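Local coordinates for lectin (Lotus tetragonolobus, PDB 2EIG), which probably binds L-fucosyl-containing sugars as a tetrameric, manganese- and calcium-dependent legume lectin of the seed, at residues Asn112-His122 and Ser134-Ser145; Val83-Thr91 and Leu192-Val202. All coordinates share one frame; numbering follows the deposited sequence.

Contact 1 of 2, residues Asn112-His122 and Ser134-Ser145. With MN (manganese (II) ion), chain F; CA (calcium ion), chain G.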
loop_
_atom_site.group_PDB
_atom_site.type_symbol
_atom_site.label_atom_id
_atom_site.label_comp_id
_atom_site.label_asym_id
_atom_site.label_seq_id
_atom_site.Cartn_x
_atom_site.Cartn_y
_atom_site.Cartn_z
ATOM N N ASN A 112 17.212 -10.025 -14.215
ATOM C CA ASN A 112 17.663 -9.507 -12.920
ATOM C C ASN A 112 16.626 -9.628 -11.853
ATOM O O ASN A 112 15.481 -9.273 -12.054
ATOM C CB ASN A 112 18.150 -8.082 -13.017
ATOM C CG ASN A 112 19.366 -7.958 -13.891
ATOM O OD1 ASN A 112 20.410 -8.553 -13.609
ATOM N ND2 ASN A 112 19.246 -7.167 -14.950
ATOM N N GLN A 113 17.037 -10.170 -10.721
ATOM C CA GLN A 113 16.098 -10.509 -9.702
ATOM C C GLN A 113 16.645 -10.062 -8.330
ATOM O O GLN A 113 17.646 -10.574 -7.865
ATOM C CB GLN A 113 15.882 -12.021 -9.739
ATOM C CG GLN A 113 14.658 -12.386 -8.995
ATOM C CD GLN A 113 14.418 -13.858 -8.974
ATOM O OE1 GLN A 113 15.075 -14.613 -9.672
ATOM N NE2 GLN A 113 13.457 -14.275 -8.186
ATOM N N PHE A 114 16.005 -9.088 -7.715
ATOM C CA PHE A 114 16.541 -8.510 -6.464
ATOM C C PHE A 114 15.598 -7.457 -5.986
ATOM O O PHE A 114 14.753 -6.917 -6.741
ATOM C CB PHE A 114 17.970 -7.885 -6.653
ATOM C CG PHE A 114 17.976 -6.682 -7.560
ATOM C CD1 PHE A 114 17.634 -5.424 -7.063
ATOM C CD2 PHE A 114 18.226 -6.826 -8.914
ATOM C CE1 PHE A 114 17.557 -4.333 -7.904
ATOM C CE2 PHE A 114 18.140 -5.744 -9.778
ATOM C CZ PHE A 114 17.810 -4.506 -9.287
ATOM N N VAL A 115 15.743 -7.145 -4.718
ATOM C CA VAL A 115 15.049 -6.021 -4.136
ATOM C C VAL A 115 16.187 -5.210 -3.538
ATOM O O VAL A 115 17.053 -5.762 -2.851
ATOM C CB VAL A 115 13.964 -6.445 -3.095
ATOM C CG1 VAL A 115 13.421 -5.246 -2.364
ATOM C CG2 VAL A 115 12.779 -7.189 -3.765
ATOM N N ALA A 116 16.219 -3.922 -3.852
ATOM C CA ALA A 116 17.270 -3.078 -3.353
ATOM C C ALA A 116 16.739 -1.704 -2.912
ATOM O O ALA A 116 15.739 -1.220 -3.436
ATOM C CB ALA A 116 18.354 -2.915 -4.437
ATOM N N VAL A 117 17.378 -1.152 -1.883
ATOM C CA VAL A 117 17.299 0.232 -1.521
ATOM C C VAL A 117 18.668 0.862 -1.872
ATOM O O VAL A 117 19.712 0.549 -1.273
ATOM C CB VAL A 117 16.956 0.427 -0.020
ATOM C CG1 VAL A 117 16.891 1.948 0.333
ATOM C CG2 VAL A 117 15.609 -0.329 0.364
ATOM N N GLU A 118 18.640 1.749 -2.852
ATOM C CA GLU A 118 19.848 2.323 -3.403
ATOM C C GLU A 118 20.025 3.732 -2.909
ATOM O O GLU A 118 19.080 4.481 -2.692
ATOM C CB GLU A 118 19.863 2.313 -4.952
ATOM C CG GLU A 118 18.763 3.212 -5.518
ATOM C CD GLU A 118 18.868 3.428 -7.012
ATOM O OE1 GLU A 118 19.042 2.480 -7.780
ATOM O OE2 GLU A 118 18.738 4.582 -7.400
ATOM N N PHE A 119 21.276 4.098 -2.782
ATOM C CA PHE A 119 21.654 5.420 -2.366
ATOM C C PHE A 119 22.540 5.730 -3.558
ATOM O O PHE A 119 23.683 5.320 -3.644
ATOM C CB PHE A 119 22.426 5.376 -1.044
ATOM C CG PHE A 119 21.594 4.951 0.139
ATOM C CD1 PHE A 119 21.506 3.610 0.505
ATOM C CD2 PHE A 119 20.860 5.900 0.872
ATOM C CE1 PHE A 119 20.739 3.203 1.598
ATOM C CE2 PHE A 119 20.100 5.505 1.967
ATOM C CZ PHE A 119 20.029 4.153 2.340
ATOM N N ASP A 120 21.981 6.452 -4.495
ATOM C CA ASP A 120 22.548 6.589 -5.797
ATOM C C ASP A 120 23.064 8.028 -5.875
ATOM O O ASP A 120 22.303 8.976 -5.722
ATOM C CB ASP A 120 21.428 6.332 -6.828
ATOM C CG ASP A 120 21.907 6.332 -8.258
ATOM O OD1 ASP A 120 21.224 5.755 -9.120
ATOM O OD2 ASP A 120 22.944 6.926 -8.583
ATOM N N SER A 121 24.366 8.166 -6.119
ATOM C CA SER A 121 25.040 9.473 -6.048
ATOM C C SER A 121 25.207 10.097 -7.431
ATOM O O SER A 121 25.838 11.109 -7.566
ATOM C CB SER A 121 26.416 9.274 -5.429
ATOM O OG SER A 121 27.143 8.267 -6.111
ATOM N N HIS A 122 24.760 9.414 -8.478
ATOM C CA HIS A 122 25.041 9.847 -9.848
ATOM C C HIS A 122 23.850 9.626 -10.793
ATOM O O HIS A 122 23.432 8.485 -10.969
ATOM C CB HIS A 122 26.239 9.075 -10.403
ATOM C CG HIS A 122 26.543 9.389 -11.835
ATOM N ND1 HIS A 122 27.212 10.529 -12.216
ATOM C CD2 HIS A 122 26.291 8.703 -12.978
ATOM C CE1 HIS A 122 27.343 10.541 -13.532
ATOM N NE2 HIS A 122 26.772 9.455 -14.015
ATOM N N SER A 134 21.511 13.092 -6.701
ATOM C CA SER A 134 21.499 11.952 -5.779
ATOM C C SER A 134 20.082 11.676 -5.323
ATOM O O SER A 134 19.273 12.585 -5.152
ATOM C CB SER A 134 22.410 12.196 -4.564
ATOM O OG SER A 134 23.729 12.356 -4.996
ATOM N N HIS A 135 19.781 10.405 -5.165
ATOM C CA HIS A 135 18.465 10.011 -4.801
ATOM C C HIS A 135 18.512 8.694 -4.023
ATOM O O HIS A 135 19.473 7.912 -4.117
ATOM C CB HIS A 135 17.606 9.881 -6.052
ATOM C CG HIS A 135 18.213 9.029 -7.113
ATOM N ND1 HIS A 135 19.204 9.467 -7.964
ATOM C CD2 HIS A 135 17.950 7.758 -7.465
ATOM C CE1 HIS A 135 19.524 8.497 -8.802
ATOM N NE2 HIS A 135 18.763 7.447 -8.524
ATOM N N ILE A 136 17.487 8.483 -3.224
ATOM C CA ILE A 136 17.340 7.240 -2.511
ATOM C C ILE A 136 16.213 6.548 -3.284
ATOM O O ILE A 136 15.154 7.156 -3.475
ATOM C CB ILE A 136 17.010 7.474 -1.005
ATOM C CG1 ILE A 136 18.206 8.101 -0.271
ATOM C CG2 ILE A 136 16.642 6.125 -0.295
ATOM C CD1 ILE A 136 17.774 9.234 0.786
ATOM N N GLY A 137 16.450 5.329 -3.756
ATOM C CA GLY A 137 15.427 4.614 -4.504
ATOM C C GLY A 137 15.112 3.224 -4.004
ATOM O O GLY A 137 15.963 2.576 -3.406
ATOM N N ILE A 138 13.870 2.774 -4.258
ATOM C CA ILE A 138 13.522 1.345 -4.123
ATOM C C ILE A 138 13.446 0.658 -5.469
ATOM O O ILE A 138 12.689 1.085 -6.352
ATOM C CB ILE A 138 12.279 1.132 -3.293
ATOM C CG1 ILE A 138 12.589 1.634 -1.863
ATOM C CG2 ILE A 138 11.927 -0.359 -3.294
ATOM C CD1 ILE A 138 11.383 1.821 -0.996
ATOM N N ASP A 139 14.318 -0.348 -5.650
ATOM C CA ASP A 139 14.520 -1.061 -6.888
ATOM C C ASP A 139 14.023 -2.503 -6.759
ATOM O O ASP A 139 14.411 -3.244 -5.824
ATOM C CB ASP A 139 16.009 -1.162 -7.232
ATOM C CG ASP A 139 16.689 0.165 -7.279
ATOM O OD1 ASP A 139 17.915 0.115 -7.287
ATOM O OD2 ASP A 139 16.005 1.227 -7.298
ATOM N N VAL A 140 13.213 -2.914 -7.724
ATOM C CA VAL A 140 12.839 -4.322 -7.822
ATOM C C VAL A 140 13.087 -4.802 -9.244
ATOM O O VAL A 140 12.432 -4.339 -10.175
ATOM C CB VAL A 140 11.392 -4.569 -7.402
ATOM C CG1 VAL A 140 11.072 -6.100 -7.427
ATOM C CG2 VAL A 140 11.139 -3.947 -6.071
ATOM N N ASN A 141 14.080 -5.679 -9.390
ATOM C CA ASN A 141 14.425 -6.329 -10.647
ATOM C C ASN A 141 14.970 -5.354 -11.687
ATOM O O ASN A 141 15.394 -5.755 -12.748
ATOM C CB ASN A 141 13.186 -7.063 -11.259
ATOM C CG ASN A 141 12.641 -8.128 -10.362
ATOM O OD1 ASN A 141 11.528 -8.668 -10.582
ATOM N ND2 ASN A 141 13.403 -8.463 -9.331
ATOM N N SER A 142 14.880 -4.063 -11.429
ATOM C CA SER A 142 15.321 -3.097 -12.417
ATOM C C SER A 142 16.195 -2.026 -11.742
ATOM O O SER A 142 16.045 -1.792 -10.551
ATOM C CB SER A 142 14.063 -2.473 -13.020
ATOM O OG SER A 142 14.395 -1.380 -13.833
ATOM N N ILE A 143 17.094 -1.418 -12.513
ATOM C CA ILE A 143 17.918 -0.270 -12.072
ATOM C C ILE A 143 17.087 1.006 -12.061
ATOM O O ILE A 143 17.456 1.997 -11.429
ATOM C CB ILE A 143 19.209 -0.094 -12.970
ATOM C CG1 ILE A 143 20.364 0.554 -12.191
ATOM C CG2 ILE A 143 18.884 0.702 -14.307
ATOM C CD1 ILE A 143 20.722 -0.106 -10.784
ATOM N N MET A 144 15.949 0.994 -12.754
ATOM C CA MET A 144 15.049 2.130 -12.627
ATOM C C MET A 144 14.158 1.960 -11.443
ATOM O O MET A 144 13.324 1.045 -11.398
ATOM C CB MET A 144 14.182 2.335 -13.878
ATOM C CG MET A 144 14.960 2.786 -15.008
ATOM S SD MET A 144 14.520 1.785 -16.426
ATOM C CE MET A 144 15.404 0.277 -16.014
ATOM N N SER A 145 14.301 2.875 -10.497
ATOM C CA SER A 145 13.615 2.757 -9.237
ATOM C C SER A 145 12.100 2.802 -9.413
ATOM O O SER A 145 11.582 3.532 -10.267
ATOM C CB SER A 145 14.084 3.860 -8.315
ATOM O OG SER A 145 15.469 3.668 -8.118
HETATM MN MN MN F . 19.046 5.444 -9.387
HETATM CA CA CA G . 22.816 6.184 -10.934
HETATM O O HOH W 1 16.354 -5.629 -15.044
HETATM O O HOH W 2 19.389 3.447 -10.177
HETATM O O HOH W 3 16.834 5.269 -9.637
HETATM O O HOH W 4 22.150 4.019 -11.257
HETATM O O HOH W 5 24.932 5.442 -10.246
#
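D120 OD1 is gripped by two metals, lying 2.2 Å from the manganese ion and 2.5 Å from the calcium ion, while H135 NE2 reaches the same manganese from the neighbouring strand. D120 OD1 and H135 NE2, 3.0 Å apart, are therefore close as fellow ligands. The two side chains run alongside each other, with D120 CB over one imidazole face near its rim, a CH-pi contact 3.6 Å from the ring centroid. H135 ND1 is hydrogen-bonded to S133 O, which fixes the ring's rotation with NE2 toward the metal. E118 has CG between its backbone N and carbonyl carbon (chi1 65°); the chain then runs extended and puts OE2 on the manganese. D127 and two waters bring the ligands to six. One of those waters donates to E118 OE1 and I143 O. E118 OE1 also meets D139 OD1 at 2.7 Å, their carboxylate planes nearly perpendicular (85°). S145 OG donates to D139 OD2 (2.6 Å) and accepts from the other manganese water. In the backbone, A116-D139, E118-G137 and D120-H135 are antiparallel hydrogen-bonded pairs. The opposite sheet face carries V115, V117, F119, I136, I138 and V140; F119 CD2 packs on I136 CG1 at 3.6 Å. An Asx turn, H122 N to D120 OD2, leads to the calcium ligand H122 O; N124 and D127 help complete this double metal site, a hallmark of legume lectins. The approach of E118 to D139 implies that one acid probably holds a proton, so the second shell would orient the manganese ligands without setting two full charges together.

Contact 2 of 2, residues Val83-Thr91 and Leu192-Val202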
loop_
_atom_site.group_PDB
_atom_site.type_symbol
_atom_site.label_atom_id
_atom_site.label_comp_id
_atom_site.label_asym_id
_atom_site.label_seq_id
_atom_site.Cartn_x
_atom_site.Cartn_y
_atom_site.Cartn_z
ATOM N N VAL A 83 23.964 0.181 -2.268
ATOM C CA VAL A 83 22.626 -0.321 -2.008
ATOM C C VAL A 83 22.590 -1.334 -0.901
ATOM O O VAL A 83 23.539 -2.059 -0.738
ATOM C CB VAL A 83 21.982 -0.876 -3.306
ATOM C CG1 VAL A 83 22.346 0.074 -4.479
ATOM C CG2 VAL A 83 22.396 -2.341 -3.581
ATOM N N PHE A 84 21.496 -1.345 -0.145
ATOM C CA PHE A 84 21.074 -2.500 0.582
ATOM C C PHE A 84 20.165 -3.354 -0.331
ATOM O O PHE A 84 19.235 -2.841 -0.959
ATOM C CB PHE A 84 20.295 -2.144 1.867
ATOM C CG PHE A 84 19.751 -3.371 2.569
ATOM C CD1 PHE A 84 20.592 -4.159 3.377
ATOM C CD2 PHE A 84 18.451 -3.795 2.348
ATOM C CE1 PHE A 84 20.113 -5.300 3.984
ATOM C CE2 PHE A 84 17.953 -4.925 2.948
ATOM C CZ PHE A 84 18.774 -5.684 3.791
ATOM N N PHE A 85 20.447 -4.637 -0.403
ATOM C CA PHE A 85 19.744 -5.526 -1.303
ATOM C C PHE A 85 19.548 -6.969 -0.794
ATOM O O PHE A 85 20.346 -7.506 0.005
ATOM C CB PHE A 85 20.332 -5.518 -2.746
ATOM C CG PHE A 85 21.584 -6.382 -2.964
ATOM C CD1 PHE A 85 21.546 -7.433 -3.849
ATOM C CD2 PHE A 85 22.818 -6.059 -2.376
ATOM C CE1 PHE A 85 22.693 -8.212 -4.144
ATOM C CE2 PHE A 85 23.982 -6.856 -2.634
ATOM C CZ PHE A 85 23.922 -7.910 -3.535
ATOM N N LEU A 86 18.422 -7.524 -1.228
ATOM C CA LEU A 86 18.102 -8.930 -1.196
ATOM C C LEU A 86 18.223 -9.482 -2.598
ATOM O O LEU A 86 17.727 -8.868 -3.600
ATOM C CB LEU A 86 16.650 -9.147 -0.756
ATOM C CG LEU A 86 16.347 -8.992 0.735
ATOM C CD1 LEU A 86 16.627 -7.569 1.174
ATOM C CD2 LEU A 86 14.858 -9.300 0.956
ATOM N N ALA A 87 18.861 -10.632 -2.679
ATOM C CA ALA A 87 19.048 -11.343 -3.949
ATOM C C ALA A 87 19.044 -12.862 -3.680
ATOM O O ALA A 87 19.386 -13.283 -2.566
ATOM C CB ALA A 87 20.305 -10.923 -4.602
ATOM N N PRO A 88 18.689 -13.669 -4.704
ATOM C CA PRO A 88 18.690 -15.092 -4.575
ATOM C C PRO A 88 19.971 -15.540 -3.940
ATOM O O PRO A 88 21.070 -15.147 -4.348
ATOM C CB PRO A 88 18.628 -15.570 -6.049
ATOM C CG PRO A 88 17.723 -14.567 -6.647
ATOM C CD PRO A 88 18.319 -13.279 -6.083
ATOM N N TRP A 89 19.846 -16.342 -2.906
ATOM C CA TRP A 89 21.058 -16.919 -2.327
ATOM C C TRP A 89 21.865 -17.688 -3.415
ATOM O O TRP A 89 21.296 -18.380 -4.258
ATOM C CB TRP A 89 20.758 -17.752 -1.087
ATOM C CG TRP A 89 22.021 -18.249 -0.486
ATOM C CD1 TRP A 89 22.590 -19.481 -0.676
ATOM C CD2 TRP A 89 22.923 -17.506 0.355
ATOM N NE1 TRP A 89 23.774 -19.562 0.022
ATOM C CE2 TRP A 89 24.002 -18.367 0.668
ATOM C CE3 TRP A 89 22.931 -16.189 0.865
ATOM C CZ2 TRP A 89 25.074 -17.953 1.495
ATOM C CZ3 TRP A 89 23.976 -15.800 1.691
ATOM C CH2 TRP A 89 25.015 -16.683 2.020
ATOM N N GLY A 90 23.181 -17.520 -3.403
ATOM C CA GLY A 90 24.016 -17.991 -4.484
ATOM C C GLY A 90 24.270 -16.910 -5.539
ATOM O O GLY A 90 24.974 -17.197 -6.500
ATOM N N THR A 91 23.657 -15.709 -5.374
ATOM C CA THR A 91 24.010 -14.398 -6.038
ATOM C C THR A 91 25.557 -14.342 -6.186
ATOM O O THR A 91 26.272 -14.644 -5.234
ATOM C CB THR A 91 23.352 -13.003 -5.209
ATOM O OG1 THR A 91 24.240 -11.856 -5.124
ATOM C CG2 THR A 91 22.929 -13.221 -3.756
ATOM N N LEU A 192 7.781 -10.038 -1.533
ATOM C CA LEU A 192 9.074 -10.730 -1.597
ATOM C C LEU A 192 8.945 -12.104 -2.188
ATOM O O LEU A 192 9.835 -12.566 -2.868
ATOM C CB LEU A 192 9.740 -10.847 -0.218
ATOM C CG LEU A 192 10.234 -9.578 0.436
ATOM C CD1 LEU A 192 11.050 -9.852 1.719
ATOM C CD2 LEU A 192 11.006 -8.684 -0.561
ATOM N N LYS A 193 7.819 -12.762 -1.946
ATOM C CA LYS A 193 7.641 -14.146 -2.423
ATOM C C LYS A 193 7.338 -14.169 -3.915
ATOM O O LYS A 193 7.524 -15.214 -4.523
ATOM C CB LYS A 193 6.566 -14.885 -1.608
ATOM C CG LYS A 193 6.395 -16.387 -1.885
ATOM C CD LYS A 193 5.173 -16.979 -1.158
ATOM C CE LYS A 193 5.057 -18.500 -1.471
ATOM N NZ LYS A 193 3.670 -19.005 -1.863
ATOM N N THR A 194 6.904 -13.050 -4.526
ATOM C CA THR A 194 6.705 -13.036 -5.996
ATOM C C THR A 194 8.023 -12.837 -6.705
ATOM O O THR A 194 8.274 -13.383 -7.782
ATOM C CB THR A 194 5.669 -11.987 -6.549
ATOM O OG1 THR A 194 5.927 -10.678 -6.030
ATOM C CG2 THR A 194 4.175 -12.363 -6.270
ATOM N N VAL A 195 8.891 -12.032 -6.109
ATOM C CA VAL A 195 10.099 -11.626 -6.808
ATOM C C VAL A 195 11.358 -12.349 -6.393
ATOM O O VAL A 195 12.348 -12.256 -7.076
ATOM C CB VAL A 195 10.301 -10.096 -6.775
ATOM C CG1 VAL A 195 9.238 -9.418 -7.669
ATOM C CG2 VAL A 195 10.261 -9.553 -5.324
ATOM N N LEU A 196 11.334 -13.078 -5.278
ATOM C CA LEU A 196 12.575 -13.649 -4.789
ATOM C C LEU A 196 12.347 -15.099 -4.369
ATOM O O LEU A 196 11.215 -15.459 -4.031
ATOM C CB LEU A 196 13.079 -12.848 -3.574
ATOM C CG LEU A 196 13.770 -11.516 -3.874
ATOM C CD1 LEU A 196 13.937 -10.695 -2.622
ATOM C CD2 LEU A 196 15.091 -11.731 -4.575
ATOM N N PRO A 197 13.422 -15.919 -4.348
ATOM C CA PRO A 197 13.264 -17.282 -3.852
ATOM C C PRO A 197 13.277 -17.299 -2.351
ATOM O O PRO A 197 13.367 -16.244 -1.707
ATOM C CB PRO A 197 14.509 -18.025 -4.427
ATOM C CG PRO A 197 15.541 -16.992 -4.422
ATOM C CD PRO A 197 14.800 -15.669 -4.787
ATOM N N GLU A 198 13.185 -18.487 -1.770
ATOM C CA GLU A 198 12.848 -18.568 -0.368
ATOM C C GLU A 198 14.064 -18.313 0.558
ATOM O O GLU A 198 13.909 -18.192 1.756
ATOM C CB GLU A 198 12.193 -19.920 -0.100
ATOM C CG GLU A 198 13.158 -21.078 -0.289
ATOM C CD GLU A 198 12.389 -22.388 -0.448
ATOM O OE1 GLU A 198 12.297 -23.126 0.558
ATOM O OE2 GLU A 198 11.860 -22.641 -1.556
ATOM N N LYS A 199 15.262 -18.264 -0.023
ATOM C CA LYS A 199 16.485 -17.986 0.732
ATOM C C LYS A 199 17.154 -16.884 -0.052
ATOM O O LYS A 199 17.187 -16.933 -1.260
ATOM C CB LYS A 199 17.443 -19.201 0.827
ATOM C CG LYS A 199 16.933 -20.353 1.703
ATOM C CD LYS A 199 17.939 -21.495 1.670
ATOM C CE LYS A 199 17.280 -22.812 2.138
ATOM N NZ LYS A 199 16.315 -22.587 3.278
ATOM N N VAL A 200 17.597 -15.847 0.637
ATOM C CA VAL A 200 18.267 -14.744 -0.029
ATOM C C VAL A 200 19.533 -14.355 0.724
ATOM O O VAL A 200 19.735 -14.735 1.866
ATOM C CB VAL A 200 17.314 -13.513 -0.213
ATOM C CG1 VAL A 200 16.116 -13.868 -1.103
ATOM C CG2 VAL A 200 16.817 -12.973 1.131
ATOM N N SER A 201 20.405 -13.612 0.054
ATOM C CA SER A 201 21.408 -12.889 0.771
ATOM C C SER A 201 20.758 -11.588 1.135
ATOM O O SER A 201 19.798 -11.123 0.479
ATOM C CB SER A 201 22.642 -12.675 -0.095
ATOM O OG SER A 201 22.284 -11.959 -1.280
ATOM N N VAL A 202 21.225 -11.056 2.261
ATOM C CA VAL A 202 21.039 -9.638 2.592
ATOM C C VAL A 202 22.425 -9.088 2.658
ATOM O O VAL A 202 23.396 -9.798 3.062
ATOM C CB VAL A 202 20.251 -9.403 3.921
ATOM C CG1 VAL A 202 18.867 -9.974 3.749
ATOM C CG2 VAL A 202 20.975 -10.082 5.155
HETATM O O HOH W 6 22.136 -9.344 -0.825
#
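With CG anti to the carbonyl carbon in both residues, L86 (chi1 -77°) and L196 (chi1 -78°) bring their branches across each other at about a right angle, L196 CD1 resting 3.6 Å from L86 CB. L86 CD2 continues to L192 CD1 in the short helix 192-195, while L86 CG lies against V200 CG2 and V202 CG1, both at 4.0 Å. L196 spreads its other methyl, CD2, over P88 CD. Next to it the proline rings of P88 and P197 cross, CG of P88 3.6 Å from CD of P197. Strands 81-88 and 199-208 are antiparallel neighbours in the metal-bearing sheet of the legume lectin beta sandwich; F84 and L86 point into its core, where F62, T64 and F66 of strand 61-72 come from the other sheet. F84 and V202 run side by side there, with V202 CB 4.0 Å from F84 CZ. In the backbone, S201 N donates to A87 O at 2.8 Å, whereas the return bond from A87 N to S201 O is weak at 3.3 Å. P88 and V200 form a non-hydrogen-bonded pair, needing no N-H; the next bond, W89 N to K199 O (3.2 Å), has its donor well above the carbonyl plane. W89 then presents the edge of its indole at CE3 to S201 CA. The chain leaves the strand through a type II turn from P88 to T91, with G90 at positive phi. On the other sheet face a water donates to F85 O and sits over the centre of the F85 ring.

Overall arrangement
After six earlier strands the chain enters strand 81-88, the first half of contact 2, and returns as strand 115-120. Contact 1 then joins that strand to 135-140, closing a short loop that holds the metal ligands N124 and D127. About a hundred residues separate the segments of contact 2, so contact 1 is nested wholly inside the loop that 192-202 closes. Strands 81-88 and 115-120 are themselves neighbours, V117 N probably bonding to F84 O, and this puts 199-208, 81-88, 115-120 and 135-140 side by side in one sheet. Q113 NE2 probably bonds to V195 O, tying helix 192-195 to the loop that leads into strand 115-120. Both contacts also touch the second subunit.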